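Local structure of putative fimbriae assembly chaperone (Salmonella typhimurium, 2CO7) at residues T19-H24 / D126-R131; D133-T138 / T161-N166. The protein probably acts as a periplasmic chaperone that folds and holds fimbrial subunits before they are assembled into fibres. All coordinates share one frame; numbering follows the deposited sequence.

Contact 1. Residues T19-H24 / D126-R131. With SO4 (sulfate ion), chain D.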
# COMPACT_ATOMS: atom_id res chain seq x y z
N THR B 19 5.44 -4.15 -9.45
CA THR B 19 4.70 -3.16 -8.65
C THR B 19 3.32 -2.86 -9.27
O THR B 19 2.47 -2.29 -8.60
CB THR B 19 5.46 -1.83 -8.46
OG1 THR B 19 5.74 -1.23 -9.76
CG2 THR B 19 6.74 -2.02 -7.62
N ARG B 20 3.13 -3.23 -10.54
CA ARG B 20 1.81 -3.17 -11.16
C ARG B 20 1.66 -4.34 -12.12
O ARG B 20 2.66 -4.94 -12.53
CB ARG B 20 1.62 -1.84 -11.95
CG ARG B 20 2.64 -1.68 -13.11
CD ARG B 20 3.77 -0.67 -12.79
NE ARG B 20 3.18 0.67 -12.55
CZ ARG B 20 3.06 1.27 -11.35
NH1 ARG B 20 3.59 0.73 -10.25
NH2 ARG B 20 2.43 2.44 -11.26
N VAL B 21 0.43 -4.62 -12.52
CA VAL B 21 0.15 -5.66 -13.50
C VAL B 21 -0.76 -4.95 -14.50
O VAL B 21 -1.82 -4.39 -14.13
CB VAL B 21 -0.59 -6.91 -12.89
CG1 VAL B 21 -0.89 -7.91 -14.01
CG2 VAL B 21 0.26 -7.63 -11.84
N ILE B 22 -0.35 -4.94 -15.77
CA ILE B 22 -1.22 -4.36 -16.81
C ILE B 22 -1.96 -5.53 -17.47
O ILE B 22 -1.33 -6.49 -17.98
CB ILE B 22 -0.44 -3.54 -17.86
CG1 ILE B 22 0.43 -2.47 -17.16
CG2 ILE B 22 -1.44 -2.97 -18.99
CD1 ILE B 22 -0.35 -1.52 -16.21
N TYR B 23 -3.28 -5.45 -17.45
CA TYR B 23 -4.15 -6.51 -18.00
C TYR B 23 -4.71 -6.05 -19.32
O TYR B 23 -5.66 -5.26 -19.37
CB TYR B 23 -5.27 -6.87 -17.00
CG TYR B 23 -5.95 -8.20 -17.30
CD1 TYR B 23 -5.77 -9.31 -16.46
CD2 TYR B 23 -6.79 -8.34 -18.41
CE1 TYR B 23 -6.41 -10.53 -16.72
CE2 TYR B 23 -7.41 -9.57 -18.70
CZ TYR B 23 -7.22 -10.66 -17.83
OH TYR B 23 -7.83 -11.88 -18.13
N HIS B 24 -4.12 -6.57 -20.41
CA HIS B 24 -4.52 -6.20 -21.76
C HIS B 24 -5.78 -7.00 -22.11
O HIS B 24 -5.76 -8.21 -22.00
CB HIS B 24 -3.39 -6.50 -22.74
CG HIS B 24 -2.19 -5.61 -22.56
ND1 HIS B 24 -1.21 -5.85 -21.63
CD2 HIS B 24 -1.82 -4.49 -23.22
CE1 HIS B 24 -0.28 -4.91 -21.72
NE2 HIS B 24 -0.62 -4.08 -22.69
N ASP B 126 -0.83 -4.35 -5.42
CA ASP B 126 -0.38 -3.70 -6.67
C ASP B 126 -1.60 -3.23 -7.43
O ASP B 126 -2.65 -3.88 -7.43
CB ASP B 126 0.29 -4.71 -7.63
CG ASP B 126 1.73 -5.03 -7.28
OD1 ASP B 126 2.30 -5.75 -8.11
OD2 ASP B 126 2.30 -4.58 -6.27
N LYS B 127 -1.44 -2.12 -8.16
CA LYS B 127 -2.44 -1.78 -9.16
C LYS B 127 -2.51 -2.86 -10.23
O LYS B 127 -1.47 -3.31 -10.76
CB LYS B 127 -2.14 -0.41 -9.79
CG LYS B 127 -2.14 0.70 -8.76
CD LYS B 127 -1.65 2.02 -9.35
CE LYS B 127 -1.64 3.09 -8.23
NZ LYS B 127 -0.86 4.32 -8.61
N LEU B 128 -3.75 -3.26 -10.51
CA LEU B 128 -4.06 -4.16 -11.61
C LEU B 128 -4.91 -3.33 -12.59
O LEU B 128 -6.10 -3.02 -12.34
CB LEU B 128 -4.84 -5.38 -11.11
CG LEU B 128 -5.44 -6.27 -12.21
CD1 LEU B 128 -4.26 -6.89 -13.02
CD2 LEU B 128 -6.28 -7.39 -11.58
N ILE B 129 -4.29 -2.96 -13.69
CA ILE B 129 -4.88 -1.95 -14.58
C ILE B 129 -5.40 -2.62 -15.81
O ILE B 129 -4.61 -3.17 -16.61
CB ILE B 129 -3.91 -0.78 -14.90
CG1 ILE B 129 -3.41 -0.11 -13.58
CG2 ILE B 129 -4.59 0.32 -15.79
CD1 ILE B 129 -2.20 0.90 -13.75
N PHE B 130 -6.73 -2.54 -15.97
CA PHE B 130 -7.37 -3.14 -17.11
C PHE B 130 -7.38 -2.19 -18.32
O PHE B 130 -7.91 -1.10 -18.22
CB PHE B 130 -8.78 -3.62 -16.76
CG PHE B 130 -9.46 -4.33 -17.89
CD1 PHE B 130 -9.16 -5.67 -18.16
CD2 PHE B 130 -10.41 -3.66 -18.67
CE1 PHE B 130 -9.84 -6.36 -19.24
CE2 PHE B 130 -11.08 -4.32 -19.72
CZ PHE B 130 -10.78 -5.67 -20.01
N ARG B 131 -6.81 -2.62 -19.44
CA ARG B 131 -6.70 -1.80 -20.65
C ARG B 131 -7.50 -2.43 -21.81
O ARG B 131 -7.08 -3.47 -22.42
CB ARG B 131 -5.23 -1.58 -21.01
CG ARG B 131 -5.01 -0.57 -22.17
CD ARG B 131 -3.57 -0.29 -22.37
NE ARG B 131 -2.99 0.30 -21.15
CZ ARG B 131 -1.69 0.39 -20.90
NH1 ARG B 131 -0.79 -0.05 -21.79
NH2 ARG B 131 -1.30 0.93 -19.75
S SO4 D . -0.45 6.98 -5.93
O1 SO4 D . 0.54 7.12 -4.84
O2 SO4 D . -0.90 5.60 -6.00
O3 SO4 D . -1.53 7.90 -5.58
O4 SO4 D . 0.08 7.48 -7.21
O HOH W 1 0.80 -0.29 -8.15
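The amide of Y23 reaches the carbonyl oxygen of I129 in the shortest bond of this pairing, Y23 N to I129 O at 2.8 Å, with 169° at the hydrogen. V21 N to K127 O, I129 N to V21 O and R131 N to Y23 O continue the zipper, alternate residues of each strand giving and receiving, as parallel strands require. At the T19 end K127 N donates to a water (2.9 Å) that lies beside T19 O.

Side chains pair in register. V21 CG1 meets L128 CD1 at 3.7 Å, and L128 CD1 also lies at the edge of the Y23 ring. With CG anti to the backbone N (chi1 -163°), Y23 brings its CD2 to F130 CD1 at 3.6 Å, the rings inclined by 34°; Y23 OH is held by R80 N. On the opposite face I22 CD1 packs on I129 CB, while I22 CG2 sits 3.9 Å above the centre of the R131 guanidinium, which E90 and D208 hold by salt bridges.

The extended K127 sends NZ to a sulfate, probably from the crystallisation liquor. R20 (by a salt bridge) and K127 both bind the backbone of another protein's chain, consistent with the Arg/Lys pair with which PapD-like chaperones hold the subunit's C-terminal carboxylate. Outermost strand 20-24 pairs parallel with 116-131, the A-to-G pairing of V-type immunoglobulin folds and PapD-like N-terminal domains.

Contact 2. Residues D133-T138 / T161-N166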
# COMPACT_ATOMS: atom_id res chain seq x y z
N ASP B 133 -8.97 -3.16 -25.46
CA ASP B 133 -8.18 -3.35 -26.67
C ASP B 133 -8.18 -2.09 -27.55
O ASP B 133 -7.20 -1.79 -28.23
CB ASP B 133 -8.70 -4.57 -27.42
CG ASP B 133 -7.66 -5.18 -28.37
OD1 ASP B 133 -7.94 -5.26 -29.59
OD2 ASP B 133 -6.57 -5.55 -27.90
N ALA B 134 -9.26 -1.32 -27.49
CA ALA B 134 -9.36 -0.07 -28.25
C ALA B 134 -8.66 1.12 -27.60
O ALA B 134 -8.63 2.22 -28.17
CB ALA B 134 -10.83 0.27 -28.56
N VAL B 135 -8.09 0.90 -26.41
CA VAL B 135 -7.25 1.91 -25.78
C VAL B 135 -5.81 1.63 -26.18
O VAL B 135 -5.16 0.77 -25.59
CB VAL B 135 -7.45 1.93 -24.23
CG1 VAL B 135 -6.53 2.97 -23.53
CG2 VAL B 135 -8.92 2.26 -23.91
N LYS B 136 -5.32 2.37 -27.17
CA LYS B 136 -4.03 2.04 -27.81
C LYS B 136 -2.84 2.76 -27.23
O LYS B 136 -2.97 3.82 -26.65
CB LYS B 136 -4.10 2.31 -29.32
CG LYS B 136 -5.30 1.67 -30.01
CD LYS B 136 -5.24 0.17 -30.06
CE LYS B 136 -6.24 -0.35 -31.09
NZ LYS B 136 -6.51 -1.81 -30.96
N GLY B 137 -1.67 2.15 -27.40
CA GLY B 137 -0.45 2.73 -26.87
C GLY B 137 -0.39 2.67 -25.34
O GLY B 137 -1.03 1.83 -24.70
N THR B 138 0.40 3.58 -24.79
CA THR B 138 0.70 3.60 -23.35
C THR B 138 0.42 5.00 -22.78
O THR B 138 0.37 5.98 -23.54
CB THR B 138 2.18 3.27 -23.11
OG1 THR B 138 3.01 4.31 -23.67
CG2 THR B 138 2.54 1.94 -23.73
N THR B 161 -6.92 11.97 -21.15
CA THR B 161 -6.61 10.71 -21.83
C THR B 161 -7.37 9.56 -21.20
O THR B 161 -7.85 9.70 -20.08
CB THR B 161 -5.06 10.38 -21.74
OG1 THR B 161 -4.74 9.77 -20.49
CG2 THR B 161 -4.20 11.63 -21.94
N PRO B 162 -7.47 8.42 -21.92
CA PRO B 162 -8.08 7.20 -21.38
C PRO B 162 -7.27 6.42 -20.35
O PRO B 162 -7.74 5.35 -19.95
CB PRO B 162 -8.30 6.32 -22.63
CG PRO B 162 -7.30 6.84 -23.64
CD PRO B 162 -7.10 8.29 -23.35
N PHE B 163 -6.14 6.95 -19.88
CA PHE B 163 -5.22 6.19 -19.03
C PHE B 163 -5.22 6.65 -17.60
O PHE B 163 -5.34 7.84 -17.36
CB PHE B 163 -3.78 6.29 -19.54
CG PHE B 163 -3.56 5.71 -20.91
CD1 PHE B 163 -3.63 6.54 -22.04
CD2 PHE B 163 -3.38 4.35 -21.09
CE1 PHE B 163 -3.45 6.01 -23.31
CE2 PHE B 163 -3.19 3.81 -22.36
CZ PHE B 163 -3.24 4.65 -23.48
N TYR B 164 -4.99 5.73 -16.66
CA TYR B 164 -4.49 6.17 -15.36
C TYR B 164 -3.10 6.73 -15.52
O TYR B 164 -2.24 6.10 -16.14
CB TYR B 164 -4.45 5.03 -14.32
CG TYR B 164 -5.84 4.61 -13.95
CD1 TYR B 164 -6.47 5.12 -12.83
CD2 TYR B 164 -6.55 3.74 -14.78
CE1 TYR B 164 -7.78 4.75 -12.51
CE2 TYR B 164 -7.88 3.35 -14.46
CZ TYR B 164 -8.47 3.87 -13.35
OH TYR B 164 -9.75 3.49 -13.01
N MET B 165 -2.87 7.88 -14.88
CA MET B 165 -1.59 8.59 -14.99
C MET B 165 -0.93 8.52 -13.61
O MET B 165 -1.34 9.18 -12.66
CB MET B 165 -1.84 10.05 -15.43
CG MET B 165 -2.17 10.19 -16.91
SD MET B 165 -0.69 9.89 -17.93
CE MET B 165 -1.38 9.88 -19.59
N ASN B 166 0.07 7.67 -13.51
CA ASN B 166 0.69 7.41 -12.24
C ASN B 166 1.93 8.27 -12.22
O ASN B 166 2.96 7.90 -12.76
CB ASN B 166 0.99 5.91 -12.15
CG ASN B 166 -0.29 5.09 -12.15
OD1 ASN B 166 -1.11 5.20 -11.22
ND2 ASN B 166 -0.50 4.32 -13.22
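The phenyl ring of F163 is set against the main chain of K136-T138: the carbonyl carbon of T138 lies over one face, T138 C to F163 CZ 3.7 Å and offset toward the rim, while K136 O meets the edge near the ring plane, 3.3 Å from F163 CZ. T161 OG1, from the ring's own segment, also lies at the edge. V135 comes in obliquely, its CG1 touching F163 CE2 at 3.6 Å as the two side chains slide past each other in opposite directions. The F163 side chain leaves with CG anti to its carbonyl carbon (chi1 -63°), which carries the ring tip into the bend of the other segment. The same V135 methyl rests on the pyrrolidine of P162, CG1 to P162 CB 3.9 Å, so one branch serves two neighbours.

No hydrogen bond crosses this interface; the polar bonds instead shape each segment. T161 OG1 accepts from F163 N (3.2 Å, N-H...O 162°), an ST turn that fixes the start of the F163 loop, and N159 bonds both T161 OG1 and F163 O. In the other segment K136 folds back so that NZ reaches D133 O at 2.8 Å, from above the carbonyl plane. G137 takes a positive phi of 70° at the turn into T138, the N-cap residue of helix 139-142: its side chain caps a backbone N of that helix, while its own N donates to D141 OD1. P139 and V142 of the helix also pack on F163. F163 of the C-terminal domain packs on the linker, consistent with the hinge between the two immunoglobulin-like domains of PapD-like chaperones, at the bend of their boomerang shape.

Overall arrangement
Contact 1 is a largely buried strand pair at one margin of the N-terminal domain's sheet, held by backbone hydrogen bonds and by side chains on both faces. Contact 2 is smaller and only partly buried, and joins two loops, one leaving that same long strand and the other belonging to the C-terminal domain, through apolar contact and one aromatic ring lying against backbone carbonyls, with no hydrogen bond across. Contacts 1 and 2 come in series along the chain, their centres about 12 Å apart. They touch directly: K127 NZ probably bonds N166 OD1 (2.8 Å), and R131 NE packs on F163 CE2. The strand's basic side chains therefore extend from regular sheet into the cleft and hinge between the domains.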